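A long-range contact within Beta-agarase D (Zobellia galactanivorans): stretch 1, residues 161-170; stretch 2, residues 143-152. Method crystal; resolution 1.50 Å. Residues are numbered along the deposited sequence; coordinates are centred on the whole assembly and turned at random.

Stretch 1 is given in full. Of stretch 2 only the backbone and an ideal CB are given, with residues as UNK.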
# COMPACT_ATOMS: atom_id res chain seq x y z
N ILE A 161 -0.03 6.99 -2.45
CA ILE A 161 -0.53 6.86 -1.07
C ILE A 161 -0.90 5.41 -0.91
O ILE A 161 -1.68 4.90 -1.69
CB ILE A 161 -1.76 7.74 -0.82
CG1 ILE A 161 -1.36 9.22 -0.86
CG2 ILE A 161 -2.46 7.37 0.51
CD1 ILE A 161 -2.52 10.20 -1.13
N ASP A 162 -0.31 4.73 0.07
CA ASP A 162 -0.62 3.32 0.27
C ASP A 162 -1.75 3.18 1.27
O ASP A 162 -1.89 4.01 2.18
CB ASP A 162 0.61 2.54 0.72
CG ASP A 162 1.71 2.58 -0.29
OD1 ASP A 162 1.43 2.86 -1.48
OD2 ASP A 162 2.86 2.37 0.10
N ILE A 163 -2.56 2.15 1.07
CA ILE A 163 -3.54 1.74 2.07
C ILE A 163 -2.90 0.62 2.90
O ILE A 163 -2.81 0.73 4.12
CB ILE A 163 -4.85 1.31 1.42
CG1 ILE A 163 -5.58 2.55 0.88
CG2 ILE A 163 -5.75 0.65 2.45
CD1 ILE A 163 -5.94 2.53 -0.55
N MET A 164 -2.44 -0.43 2.23
CA MET A 164 -1.77 -1.52 2.93
C MET A 164 -0.52 -1.96 2.16
O MET A 164 -0.57 -2.16 0.95
CB MET A 164 -2.71 -2.70 3.07
CG MET A 164 -2.04 -3.94 3.71
SD MET A 164 -3.15 -5.35 3.92
CE MET A 164 -3.49 -5.76 2.20
N GLU A 165 0.59 -2.12 2.89
CA GLU A 165 1.76 -2.85 2.41
C GLU A 165 2.13 -3.76 3.57
O GLU A 165 2.57 -3.27 4.63
CB GLU A 165 2.92 -1.90 2.08
CG GLU A 165 4.20 -2.59 1.68
CD GLU A 165 5.23 -1.60 1.20
OE1 GLU A 165 5.55 -0.68 1.98
OE2 GLU A 165 5.70 -1.72 0.04
N CYS A 166 1.91 -5.07 3.41
CA CYS A 166 2.06 -6.00 4.52
C CYS A 166 2.70 -7.29 4.03
O CYS A 166 2.23 -7.87 3.07
CB CYS A 166 0.69 -6.28 5.14
SG CYS A 166 0.78 -7.38 6.59
N TYR A 167 3.78 -7.70 4.69
CA TYR A 167 4.44 -8.98 4.41
C TYR A 167 4.05 -9.91 5.54
O TYR A 167 4.83 -10.11 6.49
CB TYR A 167 5.97 -8.80 4.34
CG TYR A 167 6.36 -7.53 3.60
CD1 TYR A 167 6.31 -6.30 4.25
CD2 TYR A 167 6.82 -7.57 2.30
CE1 TYR A 167 6.65 -5.12 3.60
CE2 TYR A 167 7.18 -6.37 1.63
CZ TYR A 167 7.09 -5.17 2.31
OH TYR A 167 7.42 -3.96 1.70
N GLY A 168 2.83 -10.42 5.44
CA GLY A 168 2.13 -10.93 6.62
C GLY A 168 2.51 -12.28 7.16
O GLY A 168 2.18 -12.60 8.32
N GLY A 169 3.17 -13.09 6.35
CA GLY A 169 3.53 -14.44 6.80
C GLY A 169 4.94 -14.48 7.34
O GLY A 169 5.86 -13.90 6.74
N PRO A 170 5.15 -15.14 8.49
CA PRO A 170 6.50 -15.22 9.02
C PRO A 170 7.41 -16.16 8.26
O PRO A 170 8.61 -16.13 8.47
CB PRO A 170 6.29 -15.75 10.46
CG PRO A 170 5.01 -16.50 10.41
CD PRO A 170 4.15 -15.74 9.40
N UNK A 143 -0.86 -15.25 3.85
CA UNK A 143 0.05 -15.94 4.76
C UNK A 143 1.35 -16.31 4.03
O UNK A 143 1.67 -17.48 3.83
CB UNK A 143 -0.62 -17.19 5.34
N UNK A 144 2.07 -15.27 3.61
CA UNK A 144 3.22 -15.36 2.72
C UNK A 144 4.18 -14.26 3.08
O UNK A 144 3.78 -13.23 3.60
CB UNK A 144 2.81 -15.27 1.25
N UNK A 145 5.47 -14.47 2.78
CA UNK A 145 6.46 -13.43 2.99
C UNK A 145 6.40 -12.36 1.88
O UNK A 145 7.07 -11.34 1.98
CB UNK A 145 7.86 -14.05 3.06
N UNK A 146 5.62 -12.62 0.83
CA UNK A 146 5.34 -11.62 -0.21
C UNK A 146 4.51 -10.47 0.32
O UNK A 146 3.84 -10.58 1.36
CB UNK A 146 4.62 -12.27 -1.39
N UNK A 147 4.54 -9.35 -0.41
CA UNK A 147 3.77 -8.16 -0.04
C UNK A 147 2.33 -8.27 -0.53
O UNK A 147 2.09 -8.52 -1.73
CB UNK A 147 4.42 -6.90 -0.61
N UNK A 148 1.40 -8.09 0.41
CA UNK A 148 -0.02 -7.89 0.13
C UNK A 148 -0.23 -6.38 0.05
O UNK A 148 -0.02 -5.68 1.05
CB UNK A 148 -0.91 -8.53 1.19
N UNK A 149 -0.60 -5.89 -1.14
CA UNK A 149 -0.60 -4.44 -1.42
C UNK A 149 -1.94 -3.92 -1.89
O UNK A 149 -2.55 -4.48 -2.84
CB UNK A 149 0.46 -4.11 -2.48
N UNK A 150 -2.40 -2.84 -1.25
CA UNK A 150 -3.55 -2.06 -1.75
C UNK A 150 -3.08 -0.63 -1.70
O UNK A 150 -2.67 -0.14 -0.64
CB UNK A 150 -4.83 -2.27 -0.93
N UNK A 151 -3.09 0.05 -2.84
CA UNK A 151 -2.43 1.35 -2.87
C UNK A 151 -2.96 2.26 -3.96
O UNK A 151 -3.78 1.84 -4.79
CB UNK A 151 -0.92 1.16 -3.05
N UNK A 152 -2.51 3.51 -3.93
CA UNK A 152 -2.92 4.55 -4.88
C UNK A 152 -1.67 5.13 -5.55
O UNK A 152 -0.67 5.42 -4.85
CB UNK A 152 -3.72 5.65 -4.18

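The two stretches run antiparallel, and positions 147 to 152 form a strand beside stretch 1. A beta bulge lies between Asp-162 and Met-164.

Position 143 points its CA-to-CB bond away from stretch 1. The ideal CB is 5.2 Å from Gly-169 CA, so many side chains fit, and one that curls back could reach the glycine. It is Asn-143. Its OD1 lies 3.7 Å from Gly-169 CA.

Position 144 also points away, and no atom of stretch 1 lies within 5.5 Å of its ideal CB. Its backbone does the work: Gly-169 N donates to the carbonyl O of 144 at 2.8 Å. An ideal CB on Gly-169 would lie 2.4 Å from the N of 144, a clash, so the close approach relies on glycine there. Stretch 1 sets no limit on the side chain, so many residues would suit. The residue is Ser-144, whose OG accepts a hydrogen bond from the N of position 146 at 3.2 Å.

Position 145 points away, yet its ideal CB is 4.2 Å from Gly-169 O. A short branched side chain could cover that glycine. It is Thr-145, with CG2 3.5 Å from Gly-169 O. Its carbonyl O sits at the edge of the Tyr-167 ring.

Position 146 points away and sets little limit on its side chain. It is Leu-146. Its carbonyl O meets Tyr-167 CA at 3.5 Å, a CA-H...O contact, and accepts from a water at 2.8 Å. That water also accepts from Gly-168 N at 3.1 Å.

Position 147 points sideways, with its ideal CB already 3.6 Å from Tyr-167 CE2. A small apolar side chain suits this spot. It is Ala-147, whose methyl packs against the tyrosine ring.

Position 148 pairs with Cys-166 through two backbone bonds: its N donates to Cys-166 O at 2.8 Å, and Cys-166 N donates to its O at 3.1 Å. The ideal CB is 3.9 Å from Met-164 CE, so a compact side chain is favoured. It is Ser-148. Its CB touches the methionine methyl, and its OG is hydrogen-bonded to the same water at 2.8 Å.

Position 149 shares a face with Glu-165. A basic or neutral polar group might be expected beside that acid. The residue is Asp-149, an acid instead: its OD1 lies 4.4 Å from Glu-165 OE2 and has no partner in the model.

Position 150 lies at the bulge. Its O accepts from both Ile-163 N and Met-164 N, each at 2.9 Å. Ile-163 and Met-164 offer an apolar surface, suiting Ile, Leu or Val. It is Ile-150, with CD1 4.0 Å from Met-164 CE and CG2 4.0 Å from Ile-163 CD1.

Position 151 has its ideal CB tight against Asp-162 OD1, at 3.3 Å. A side chain whose end turns off from Asp-162 suits, whether aromatic, or a long aliphatic or polar chain. It is Trp-151, with chi1 p, its ring end leading away.

Position 152 pairs with Ile-161, and Ile-163 CD1 is near. An aliphatic side chain fits. It is Leu-152, with CD2 3.8 Å from Ile-163 CD1 and CD1 4.1 Å from Ile-161 CB.

Stretch 2 143-152: NSTLASDIWL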
# COMPACT_ATOMS: atom_id res chain seq x y z
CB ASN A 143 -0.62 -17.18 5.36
CG ASN A 143 0.20 -17.75 6.48
OD1 ASN A 143 0.95 -17.04 7.14
ND2 ASN A 143 0.09 -19.06 6.68
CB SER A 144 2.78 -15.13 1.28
OG SER A 144 3.85 -15.25 0.37
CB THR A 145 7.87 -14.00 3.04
OG1 THR A 145 8.14 -14.64 1.79
CG2 THR A 145 7.96 -15.06 4.14
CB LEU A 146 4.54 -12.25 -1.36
CG LEU A 146 5.28 -13.34 -2.12
CD1 LEU A 146 4.30 -14.07 -3.02
CD2 LEU A 146 6.44 -12.78 -2.94
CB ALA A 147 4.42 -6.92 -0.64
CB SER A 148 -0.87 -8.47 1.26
OG SER A 148 -0.71 -9.89 1.34
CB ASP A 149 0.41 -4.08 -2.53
CG ASP A 149 1.85 -4.42 -2.19
OD1 ASP A 149 2.25 -4.29 -1.01
OD2 ASP A 149 2.59 -4.78 -3.15
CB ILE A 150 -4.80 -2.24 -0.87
CG1 ILE A 150 -5.20 -3.72 -0.83
CG2 ILE A 150 -5.91 -1.35 -1.39
CD1 ILE A 150 -6.37 -4.04 0.09
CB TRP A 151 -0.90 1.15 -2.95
CG TRP A 151 -0.39 0.27 -4.07
CD1 TRP A 151 -0.68 -1.06 -4.29
CD2 TRP A 151 0.56 0.65 -5.07
NE1 TRP A 151 0.02 -1.51 -5.38
CE2 TRP A 151 0.79 -0.49 -5.88
CE3 TRP A 151 1.23 1.84 -5.37
CZ2 TRP A 151 1.66 -0.46 -6.98
CZ3 TRP A 151 2.10 1.88 -6.44
CH2 TRP A 151 2.33 0.72 -7.24
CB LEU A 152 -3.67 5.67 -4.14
CG LEU A 152 -4.78 5.28 -3.17
CD1 LEU A 152 -5.33 6.52 -2.46
CD2 LEU A 152 -5.90 4.49 -3.85
O HOH W 1 1.45 -10.92 2.75
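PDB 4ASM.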